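Local coordinates for GP37 (PDB 5FT0), which probably inhibits the ribonuclease RNase E of the host RNA degradosome on behalf of the Pseudomonas phage phiKZ, at residues 134-139 with 210-215; 128-133 with 225-230; 141-146 with 199-204. All blocks are in the same frame, centred on the assembly; numbering follows the deposited sequence.

Contact 1: 134-139 with 210-215. With ARG (arginine), chain C.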
loop_
_atom_site.group_PDB
_atom_site.type_symbol
_atom_site.label_atom_id
_atom_site.label_comp_id
_atom_site.label_asym_id
_atom_site.label_seq_id
_atom_site.Cartn_x
_atom_site.Cartn_y
_atom_site.Cartn_z
ATOM N N VAL A 134 -15.432 11.737 -11.583
ATOM C CA VAL A 134 -16.171 12.014 -10.360
ATOM C C VAL A 134 -16.633 13.463 -10.391
ATOM O O VAL A 134 -15.901 14.348 -10.849
ATOM C CB VAL A 134 -15.312 11.736 -9.108
ATOM C CG1 VAL A 134 -16.066 12.104 -7.834
ATOM C CG2 VAL A 134 -14.882 10.278 -9.074
ATOM N N HIS A 135 -17.855 13.699 -9.915
ATOM C CA HIS A 135 -18.396 15.037 -9.726
ATOM C C HIS A 135 -18.820 15.186 -8.271
ATOM O O HIS A 135 -19.324 14.236 -7.664
ATOM C CB HIS A 135 -19.581 15.288 -10.659
ATOM C CG HIS A 135 -19.972 16.728 -10.772
ATOM N ND1 HIS A 135 -20.620 17.408 -9.764
ATOM C CD2 HIS A 135 -19.818 17.615 -11.785
ATOM C CE1 HIS A 135 -20.839 18.653 -10.145
ATOM N NE2 HIS A 135 -20.364 18.804 -11.368
ATOM N N VAL A 136 -18.609 16.380 -7.709
ATOM C CA VAL A 136 -18.835 16.573 -6.277
ATOM C C VAL A 136 -20.310 16.411 -5.922
ATOM O O VAL A 136 -20.644 16.013 -4.799
ATOM C CB VAL A 136 -18.289 17.945 -5.824
ATOM C CG1 VAL A 136 -19.093 19.080 -6.439
ATOM C CG2 VAL A 136 -18.287 18.045 -4.302
ATOM N N ASP A 137 -21.213 16.686 -6.869
ATOM C CA ASP A 137 -22.641 16.551 -6.596
ATOM C C ASP A 137 -23.040 15.118 -6.273
ATOM O O ASP A 137 -24.119 14.903 -5.710
ATOM C CB ASP A 137 -23.463 17.057 -7.784
ATOM C CG ASP A 137 -23.356 18.559 -7.972
ATOM O OD1 ASP A 137 -22.974 19.254 -7.006
ATOM O OD2 ASP A 137 -23.663 19.046 -9.080
ATOM N N ASP A 138 -22.200 14.139 -6.602
ATOM C CA ASP A 138 -22.510 12.742 -6.337
ATOM C C ASP A 138 -21.969 12.248 -5.001
ATOM O O ASP A 138 -22.291 11.124 -4.600
ATOM C CB ASP A 138 -21.966 11.857 -7.465
ATOM C CG ASP A 138 -22.534 12.229 -8.824
ATOM O OD1 ASP A 138 -23.672 12.745 -8.875
ATOM O OD2 ASP A 138 -21.847 11.999 -9.841
ATOM N N ILE A 139 -21.161 13.045 -4.304
ATOM C CA ILE A 139 -20.634 12.650 -3.002
ATOM C C ILE A 139 -20.935 13.734 -1.977
ATOM O O ILE A 139 -20.486 13.656 -0.829
ATOM C CB ILE A 139 -19.120 12.369 -3.064
ATOM C CG1 ILE A 139 -18.375 13.592 -3.601
ATOM C CG2 ILE A 139 -18.828 11.136 -3.907
ATOM C CD1 ILE A 139 -16.864 13.455 -3.555
ATOM N N TYR A 210 -13.558 21.313 -3.481
ATOM C CA TYR A 210 -13.769 20.469 -4.648
ATOM C C TYR A 210 -14.096 21.338 -5.852
ATOM O O TYR A 210 -15.004 22.174 -5.792
ATOM C CB TYR A 210 -14.898 19.465 -4.400
ATOM C CG TYR A 210 -14.567 18.412 -3.367
ATOM C CD1 TYR A 210 -14.588 18.711 -2.009
ATOM C CD2 TYR A 210 -14.244 17.116 -3.748
ATOM C CE1 TYR A 210 -14.285 17.752 -1.061
ATOM C CE2 TYR A 210 -13.942 16.148 -2.806
ATOM C CZ TYR A 210 -13.965 16.473 -1.462
ATOM O OH TYR A 210 -13.666 15.517 -0.519
ATOM N N PHE A 211 -13.356 21.138 -6.938
ATOM C CA PHE A 211 -13.607 21.801 -8.213
ATOM C C PHE A 211 -14.061 20.737 -9.203
ATOM O O PHE A 211 -13.252 19.922 -9.657
ATOM C CB PHE A 211 -12.357 22.520 -8.722
ATOM C CG PHE A 211 -11.751 23.474 -7.729
ATOM C CD1 PHE A 211 -10.839 23.031 -6.784
ATOM C CD2 PHE A 211 -12.085 24.818 -7.748
ATOM C CE1 PHE A 211 -10.280 23.908 -5.876
ATOM C CE2 PHE A 211 -11.528 25.698 -6.842
ATOM C CZ PHE A 211 -10.625 25.243 -5.905
ATOM N N SER A 212 -15.348 20.744 -9.539
ATOM C CA SER A 212 -15.922 19.742 -10.423
ATOM C C SER A 212 -16.275 20.355 -11.773
ATOM O O SER A 212 -16.566 21.549 -11.878
ATOM C CB SER A 212 -17.161 19.103 -9.796
ATOM O OG SER A 212 -16.796 18.316 -8.679
ATOM N N PHE A 213 -16.243 19.518 -12.808
ATOM C CA PHE A 213 -16.438 19.971 -14.176
ATOM C C PHE A 213 -17.255 18.944 -14.940
ATOM O O PHE A 213 -17.178 17.741 -14.675
ATOM C CB PHE A 213 -15.098 20.201 -14.888
ATOM C CG PHE A 213 -14.159 21.097 -14.133
ATOM C CD1 PHE A 213 -14.245 22.474 -14.254
ATOM C CD2 PHE A 213 -13.190 20.563 -13.303
ATOM C CE1 PHE A 213 -13.385 23.299 -13.561
ATOM C CE2 PHE A 213 -12.323 21.385 -12.607
ATOM C CZ PHE A 213 -12.422 22.754 -12.735
ATOM N N GLU A 214 -18.040 19.436 -15.896
ATOM C CA GLU A 214 -18.835 18.603 -16.786
ATOM C C GLU A 214 -18.476 18.966 -18.216
ATOM O O GLU A 214 -18.507 20.145 -18.583
ATOM C CB GLU A 214 -20.336 18.803 -16.552
ATOM C CG GLU A 214 -20.784 18.568 -15.123
ATOM C CD GLU A 214 -22.190 19.080 -14.868
ATOM O OE1 GLU A 214 -23.153 18.349 -15.169
ATOM O OE2 GLU A 214 -22.332 20.218 -14.371
ATOM N N GLY A 215 -18.142 17.965 -19.021
ATOM C CA GLY A 215 -17.661 18.191 -20.368
ATOM C C GLY A 215 -18.504 17.477 -21.404
ATOM O O GLY A 215 -19.007 16.378 -21.170
HETATM N N ARG C . -23.520 19.905 -18.354
HETATM C CA ARG C . -24.733 19.865 -19.158
HETATM C C ARG C . -25.329 21.263 -19.305
HETATM O O ARG C . -25.232 22.094 -18.401
HETATM C CB ARG C . -25.748 18.911 -18.533
HETATM C CG ARG C . -26.071 19.248 -17.088
HETATM C CD ARG C . -26.890 18.163 -16.423
HETATM N NE ARG C . -27.289 18.562 -15.076
HETATM C CZ ARG C . -26.532 18.406 -13.995
HETATM N NH1 ARG C . -25.331 17.852 -14.097
HETATM N NH2 ARG C . -26.977 18.801 -12.810
HETATM O OXT ARG C . -25.917 21.598 -20.332
#
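Ser-212 meets His-135 and Val-136 with both atoms of its side chain. Its CB lies over the centre of the His-135 imidazole, 3.5 Å from the ring centroid and 8° off the ring normal, a CH-pi contact. Its OG, held beside its own backbone N (chi1 -68°), accepts the backbone N-H of Val-136, N to OG 2.8 Å. Val-136, at the start of a 3-10 turn, leans with CG2 on Tyr-210 CB (3.7 Å), and Ile-139, the N-cap residue after it, brings CD1 to 4.0 Å from Tyr-210 CE2. Glu-214 CG approaches His-135 CD2 at 3.6 Å; its OE1 then turns to NH1 of the bound arginine, in a hydrogen bond whose very short length is doubtful.

In the second shell, Asp-137 N donates to His-135 ND1 (3.0 Å, 168° at the hydrogen) from within the ring plane, helping to fix the imidazole rotation over Ser-212. Thr-226 OG1 of the adjoining strand hydrogen-bonds Ser-212 OG and Val-134 O, while Tyr-210 OH goes to Glu-208. Because ND1 serves as an acceptor, a neutral His-135 would carry its hydrogen on NE2, the ring nitrogen nearer the Glu-214 carboxylate.

Contact 2: 128-133 with 225-230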
loop_
_atom_site.group_PDB
_atom_site.type_symbol
_atom_site.label_atom_id
_atom_site.label_comp_id
_atom_site.label_asym_id
_atom_site.label_seq_id
_atom_site.Cartn_x
_atom_site.Cartn_y
_atom_site.Cartn_z
ATOM N N ILE A 128 -3.245 17.894 -3.370
ATOM C CA ILE A 128 -4.102 18.022 -4.541
ATOM C C ILE A 128 -4.393 16.623 -5.053
ATOM O O ILE A 128 -3.466 15.839 -5.289
ATOM C CB ILE A 128 -3.449 18.876 -5.642
ATOM C CG1 ILE A 128 -3.044 20.246 -5.098
ATOM C CG2 ILE A 128 -4.392 19.030 -6.822
ATOM C CD1 ILE A 128 -2.195 21.050 -6.056
ATOM N N GLU A 129 -5.672 16.304 -5.219
ATOM C CA GLU A 129 -6.084 14.998 -5.717
ATOM C C GLU A 129 -6.893 15.182 -6.993
ATOM O O GLU A 129 -7.923 15.865 -6.987
ATOM C CB GLU A 129 -6.892 14.234 -4.668
ATOM C CG GLU A 129 -7.334 12.852 -5.126
ATOM C CD GLU A 129 -7.934 12.030 -4.003
ATOM O OE1 GLU A 129 -7.777 12.426 -2.827
ATOM O OE2 GLU A 129 -8.550 10.983 -4.295
ATOM N N PHE A 130 -6.418 14.582 -8.080
ATOM C CA PHE A 130 -7.173 14.545 -9.322
ATOM C C PHE A 130 -8.170 13.395 -9.268
ATOM O O PHE A 130 -7.810 12.271 -8.904
ATOM C CB PHE A 130 -6.235 14.382 -10.518
ATOM C CG PHE A 130 -5.212 15.475 -10.639
ATOM C CD1 PHE A 130 -5.494 16.629 -11.353
ATOM C CD2 PHE A 130 -3.969 15.351 -10.038
ATOM C CE1 PHE A 130 -4.556 17.636 -11.467
ATOM C CE2 PHE A 130 -3.028 16.356 -10.148
ATOM C CZ PHE A 130 -3.321 17.500 -10.865
HETATM N N MSE A 131 -9.420 13.677 -9.616
HETATM C CA MSE A 131 -10.473 12.673 -9.524
HETATM C C MSE A 131 -11.279 12.578 -10.817
HETATM O O MSE A 131 -12.407 13.072 -10.888
HETATM C CB MSE A 131 -11.397 12.988 -8.349
HETATM C CG MSE A 131 -10.668 13.138 -7.017
HETATM SE SE MSE A 131 -11.839 13.703 -5.564
HETATM C CE MSE A 131 -12.997 12.136 -5.469
ATOM N N PRO A 132 -10.704 11.938 -11.835
ATOM C CA PRO A 132 -11.409 11.820 -13.116
ATOM C C PRO A 132 -12.644 10.942 -12.989
ATOM O O PRO A 132 -12.650 9.945 -12.265
ATOM C CB PRO A 132 -10.362 11.186 -14.039
ATOM C CG PRO A 132 -9.474 10.427 -13.118
ATOM C CD PRO A 132 -9.410 11.231 -11.848
ATOM N N GLY A 133 -13.697 11.329 -13.703
ATOM C CA GLY A 133 -14.944 10.596 -13.689
ATOM C C GLY A 133 -15.817 10.831 -12.476
ATOM O O GLY A 133 -16.863 10.181 -12.353
ATOM N N PHE A 225 -14.937 15.439 -14.187
ATOM C CA PHE A 225 -13.607 15.551 -13.609
ATOM C C PHE A 225 -13.684 16.438 -12.376
ATOM O O PHE A 225 -14.323 17.493 -12.402
ATOM C CB PHE A 225 -12.595 16.126 -14.611
ATOM C CG PHE A 225 -11.159 15.820 -14.270
ATOM C CD1 PHE A 225 -10.505 16.508 -13.259
ATOM C CD2 PHE A 225 -10.464 14.848 -14.967
ATOM C CE1 PHE A 225 -9.187 16.223 -12.948
ATOM C CE2 PHE A 225 -9.143 14.562 -14.664
ATOM C CZ PHE A 225 -8.507 15.249 -13.653
ATOM N N THR A 226 -13.035 16.001 -11.301
ATOM C CA THR A 226 -12.976 16.764 -10.062
ATOM C C THR A 226 -11.526 16.893 -9.618
ATOM O O THR A 226 -10.741 15.949 -9.745
ATOM C CB THR A 226 -13.815 16.101 -8.950
ATOM O OG1 THR A 226 -15.204 16.131 -9.309
ATOM C CG2 THR A 226 -13.633 16.825 -7.623
ATOM N N ILE A 227 -11.174 18.075 -9.123
ATOM C CA ILE A 227 -9.900 18.312 -8.458
ATOM C C ILE A 227 -10.195 18.657 -7.007
ATOM O O ILE A 227 -10.988 19.565 -6.732
ATOM C CB ILE A 227 -9.101 19.441 -9.134
ATOM C CG1 ILE A 227 -8.815 19.092 -10.594
ATOM C CG2 ILE A 227 -7.809 19.697 -8.378
ATOM C CD1 ILE A 227 -8.007 20.141 -11.318
ATOM N N LYS A 228 -9.574 17.930 -6.086
ATOM C CA LYS A 228 -9.725 18.178 -4.659
ATOM C C LYS A 228 -8.433 18.762 -4.115
ATOM O O LYS A 228 -7.347 18.245 -4.395
ATOM C CB LYS A 228 -10.078 16.898 -3.897
ATOM C CG LYS A 228 -10.237 17.125 -2.394
ATOM C CD LYS A 228 -10.603 15.850 -1.650
ATOM C CE LYS A 228 -9.419 14.920 -1.510
ATOM N NZ LYS A 228 -9.766 13.710 -0.715
ATOM N N ILE A 229 -8.553 19.840 -3.347
ATOM C CA ILE A 229 -7.424 20.469 -2.676
ATOM C C ILE A 229 -7.711 20.471 -1.182
ATOM O O ILE A 229 -8.820 20.818 -0.758
ATOM C CB ILE A 229 -7.176 21.895 -3.198
ATOM C CG1 ILE A 229 -6.966 21.864 -4.713
ATOM C CG2 ILE A 229 -5.966 22.511 -2.510
ATOM C CD1 ILE A 229 -6.823 23.226 -5.334
ATOM N N VAL A 230 -6.719 20.076 -0.390
ATOM C CA VAL A 230 -6.872 19.923 1.052
ATOM C C VAL A 230 -5.923 20.884 1.751
ATOM O O VAL A 230 -4.723 20.909 1.450
ATOM C CB VAL A 230 -6.601 18.477 1.506
ATOM C CG1 VAL A 230 -6.861 18.332 3.003
ATOM C CG2 VAL A 230 -7.453 17.501 0.710
#
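Lys-228 and Glu-129 both carry CG anti to the backbone N, and a bend in the lysine chain (chi3 75°) sets CE close beside the glutamate carboxylate. The side chains meet in a salt bridge, NZ to OE1 3.2 Å, weak as a hydrogen bond. OE1 also has a long, weak ion pair with Arg-254 of the second subunit, which packs on Lys-228 as well. In Phe-225, CG is again anti to the backbone N: chi1 -159° sends it toward segment 128-133, and one ring face lies against Pro-132. There CE2 touches Pro-132 CB at 3.6 Å, with the proline N above the same ring, offset toward its rim. Phe-225 CZ meets Phe-130 CB at 4.0 Å.

Further along this face Ile-128 and Ile-227 lie side by side, their CG2 atoms 3.8 Å apart. On the face of Glu-129 and Lys-228, the selenium of selenomethionine Met-131 rests 4.0 Å from Lys-228 CB, and Met-131 runs alongside Thr-226.

Two hydrogen-bonded pairs join the backbones. Glu-129 and Lys-228 exchange both bonds, with Glu-129 N to Lys-228 O at 2.7 Å. Met-131 N reaches Thr-226 O at 2.6 Å, and the return bond, Thr-226 N to Met-131 O, spans 3.0 Å with its donor well above the carbonyl plane.

Helix 158-187 packs on the face of Phe-225, Ile-227 and Ile-229 through Tyr-180, Phe-184, Val-165 and Val-173. The whole is a regular antiparallel ladder between strands 122-132 and 220-232, in the middle of a seven-stranded sheet, its apolar face packed against helix 158-187 and, at Pro-132, helix 67-82, with the Glu-129/Lys-228 pair near Arg-254 of the second subunit.

Contact 3: 141-146 with 199-204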
loop_
_atom_site.group_PDB
_atom_site.type_symbol
_atom_site.label_atom_id
_atom_site.label_comp_id
_atom_site.label_asym_id
_atom_site.label_seq_id
_atom_site.Cartn_x
_atom_site.Cartn_y
_atom_site.Cartn_z
ATOM N N ASP A 141 -23.674 14.620 -0.379
ATOM C CA ASP A 141 -24.422 14.175 0.797
ATOM C C ASP A 141 -23.491 13.571 1.843
ATOM O O ASP A 141 -23.586 13.888 3.033
ATOM C CB ASP A 141 -25.497 13.166 0.390
ATOM C CG ASP A 141 -26.634 13.805 -0.384
ATOM O OD1 ASP A 141 -26.774 15.046 -0.328
ATOM O OD2 ASP A 141 -27.389 13.065 -1.049
ATOM N N LYS A 142 -22.580 12.697 1.411
ATOM C CA LYS A 142 -21.602 12.132 2.335
ATOM C C LYS A 142 -20.683 13.214 2.891
ATOM O O LYS A 142 -20.287 13.163 4.061
ATOM C CB LYS A 142 -20.787 11.049 1.628
ATOM C CG LYS A 142 -19.653 10.476 2.461
ATOM C CD LYS A 142 -18.476 10.077 1.583
ATOM C CE LYS A 142 -17.893 11.287 0.868
ATOM N NZ LYS A 142 -16.741 10.917 0.002
ATOM N N LEU A 143 -20.336 14.205 2.067
ATOM C CA LEU A 143 -19.445 15.265 2.524
ATOM C C LEU A 143 -20.140 16.184 3.522
ATOM O O LEU A 143 -19.525 16.618 4.503
ATOM C CB LEU A 143 -18.921 16.061 1.329
ATOM C CG LEU A 143 -17.976 15.292 0.401
ATOM C CD1 LEU A 143 -17.577 16.140 -0.803
ATOM C CD2 LEU A 143 -16.745 14.827 1.169
ATOM N N ILE A 144 -21.418 16.491 3.289
ATOM C CA ILE A 144 -22.143 17.375 4.196
ATOM C C ILE A 144 -22.314 16.723 5.561
ATOM O O ILE A 144 -22.123 17.366 6.600
ATOM C CB ILE A 144 -23.498 17.776 3.585
ATOM C CG1 ILE A 144 -23.291 18.636 2.335
ATOM C CG2 ILE A 144 -24.349 18.514 4.610
ATOM C CD1 ILE A 144 -24.560 19.271 1.813
ATOM N N LYS A 145 -22.664 15.433 5.585
ATOM C CA LYS A 145 -22.889 14.751 6.855
ATOM C C LYS A 145 -21.612 14.674 7.682
ATOM O O LYS A 145 -21.643 14.865 8.904
ATOM C CB LYS A 145 -23.445 13.349 6.607
ATOM N N SER A 146 -20.478 14.408 7.036
ATOM C CA SER A 146 -19.232 14.153 7.743
ATOM C C SER A 146 -18.421 15.411 8.030
ATOM O O SER A 146 -17.392 15.317 8.707
ATOM C CB SER A 146 -18.368 13.168 6.948
ATOM O OG SER A 146 -18.025 13.694 5.679
ATOM N N GLU A 199 -17.178 23.690 -4.359
ATOM C CA GLU A 199 -17.780 23.452 -3.056
ATOM C C GLU A 199 -16.686 23.286 -2.016
ATOM O O GLU A 199 -15.788 22.454 -2.177
ATOM C CB GLU A 199 -18.695 22.223 -3.091
ATOM C CG GLU A 199 -20.088 22.548 -3.619
ATOM C CD GLU A 199 -20.877 21.319 -4.023
ATOM O OE1 GLU A 199 -20.636 20.236 -3.447
ATOM O OE2 GLU A 199 -21.736 21.437 -4.924
HETATM N N MSE A 200 -16.757 24.094 -0.963
HETATM C CA MSE A 200 -15.789 24.040 0.121
HETATM C C MSE A 200 -16.417 23.405 1.354
HETATM O O MSE A 200 -17.543 23.730 1.727
HETATM C CB MSE A 200 -15.265 25.437 0.447
HETATM C CG MSE A 200 -14.438 25.507 1.725
HETATM SE SE MSE A 200 -13.418 27.164 1.901
HETATM C CE MSE A 200 -14.886 28.437 1.926
ATOM N N TYR A 201 -15.685 22.485 1.978
ATOM C CA TYR A 201 -16.156 21.791 3.166
ATOM C C TYR A 201 -15.143 21.983 4.279
ATOM O O TYR A 201 -13.939 21.794 4.067
ATOM C CB TYR A 201 -16.373 20.302 2.890
ATOM C CG TYR A 201 -17.429 20.043 1.843
ATOM C CD1 TYR A 201 -18.770 19.938 2.196
ATOM C CD2 TYR A 201 -17.090 19.916 0.504
ATOM C CE1 TYR A 201 -19.741 19.705 1.243
ATOM C CE2 TYR A 201 -18.058 19.683 -0.458
ATOM C CZ TYR A 201 -19.381 19.579 -0.082
ATOM O OH TYR A 201 -20.348 19.348 -1.030
ATOM N N GLN A 202 -15.629 22.361 5.456
ATOM C CA GLN A 202 -14.787 22.543 6.628
ATOM C C GLN A 202 -14.986 21.360 7.562
ATOM O O GLN A 202 -16.112 21.077 7.986
ATOM C CB GLN A 202 -15.109 23.852 7.350
ATOM C CG GLN A 202 -14.178 24.135 8.519
ATOM C CD GLN A 202 -12.750 24.370 8.074
ATOM O OE1 GLN A 202 -12.507 24.993 7.038
ATOM N NE2 GLN A 202 -11.794 23.862 8.847
ATOM N N PHE A 203 -13.898 20.667 7.864
ATOM C CA PHE A 203 -13.875 19.637 8.885
ATOM C C PHE A 203 -13.159 20.190 10.110
ATOM O O PHE A 203 -12.603 21.292 10.086
ATOM C CB PHE A 203 -13.192 18.367 8.361
ATOM C CG PHE A 203 -13.836 17.801 7.125
ATOM C CD1 PHE A 203 -13.540 18.320 5.873
ATOM C CD2 PHE A 203 -14.741 16.757 7.215
ATOM C CE1 PHE A 203 -14.134 17.809 4.731
ATOM C CE2 PHE A 203 -15.339 16.237 6.078
ATOM C CZ PHE A 203 -15.035 16.766 4.833
ATOM N N ILE A 204 -13.185 19.420 11.199
ATOM C CA ILE A 204 -12.518 19.880 12.414
ATOM C C ILE A 204 -11.019 20.009 12.192
ATOM O O ILE A 204 -10.377 20.908 12.748
ATOM C CB ILE A 204 -12.832 18.946 13.599
ATOM C CG1 ILE A 204 -12.844 17.483 13.148
ATOM C CG2 ILE A 204 -14.150 19.337 14.255
ATOM C CD1 ILE A 204 -13.152 16.506 14.265
HETATM O O HOH W 1 -15.219 17.005 10.808
#
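Ser-146, which abuts Phe-203 across the contact, grips Lys-142 O with two donors that arrive from opposite faces of the carbonyl plane: OG at 2.8 Å and the backbone N at 3.2 Å. Its chi1 of 62° holds OG between the backbone N and the carbonyl carbon, folded back toward the carbonyl of Lys-142, four residues earlier. OG also lies in the plane of the Phe-203 ring, 3.7 Å from CE2. Ser-146 O comes to the same ring edge, 3.4 Å from CD2, and a water spans from this carbonyl, weakly, to Ile-204 N.

The apolar part of the contact is made by Leu-143 on Tyr-201, side chains that cross at about a right angle. Leu-143 CB sits over the face of the phenol, offset toward the rim, 3.8 Å from the ring centroid and 14° off the normal, and Leu-143 CD1 touches Tyr-201 CE2 at 3.6 Å. Ile-144 CG1 comes instead to the ring edge, 3.9 Å from CE1. The ring is tied at its far end, where Tyr-201 OH donates to Glu-199 OE1 (2.6 Å) on the anti side, 30° out of the carboxylate plane, which should help to hold the phenol.

Arg-206 forms a cation-pi contact with Phe-203, and Ser-147 packs against both aromatic residues. Helix 140-146 packs against the end of strand 197-202, Leu-143 and Ile-144 on Tyr-201 and Ser-146 on Phe-203. In the sheet, strand 197-202 runs between strand 149-151, whose Gln-150 touches Ile-144 and Tyr-201, and strand 206-217, whose Tyr-210 touches Leu-143.

In the fold
All three contacts reach one antiparallel sheet, in the order 2, 1, 3 across strands 122-132, 220-232, 206-217 and 197-202. The centre of contact 2 is about 3 Å, and that of contact 3 about 18 Å, from the centre of the chain. Contacts 1 and 2, with centres 9 Å apart, also meet where Tyr-210 OH packs on Lys-228 CD at 3.3 Å. Contacts 1 and 3 join through Tyr-210 N and Glu-199 O at 2.8 Å, whereas contacts 2 and 3 stay about 7 Å apart between nearest atoms. Only contact 1 holds a residue of the arginine pocket, Glu-214; the other pocket residues are Phe-190, Asp-192 and Ala-194. The side chains of Thr-226 and Tyr-201 lie about 11 Å and 14 Å from that arginine.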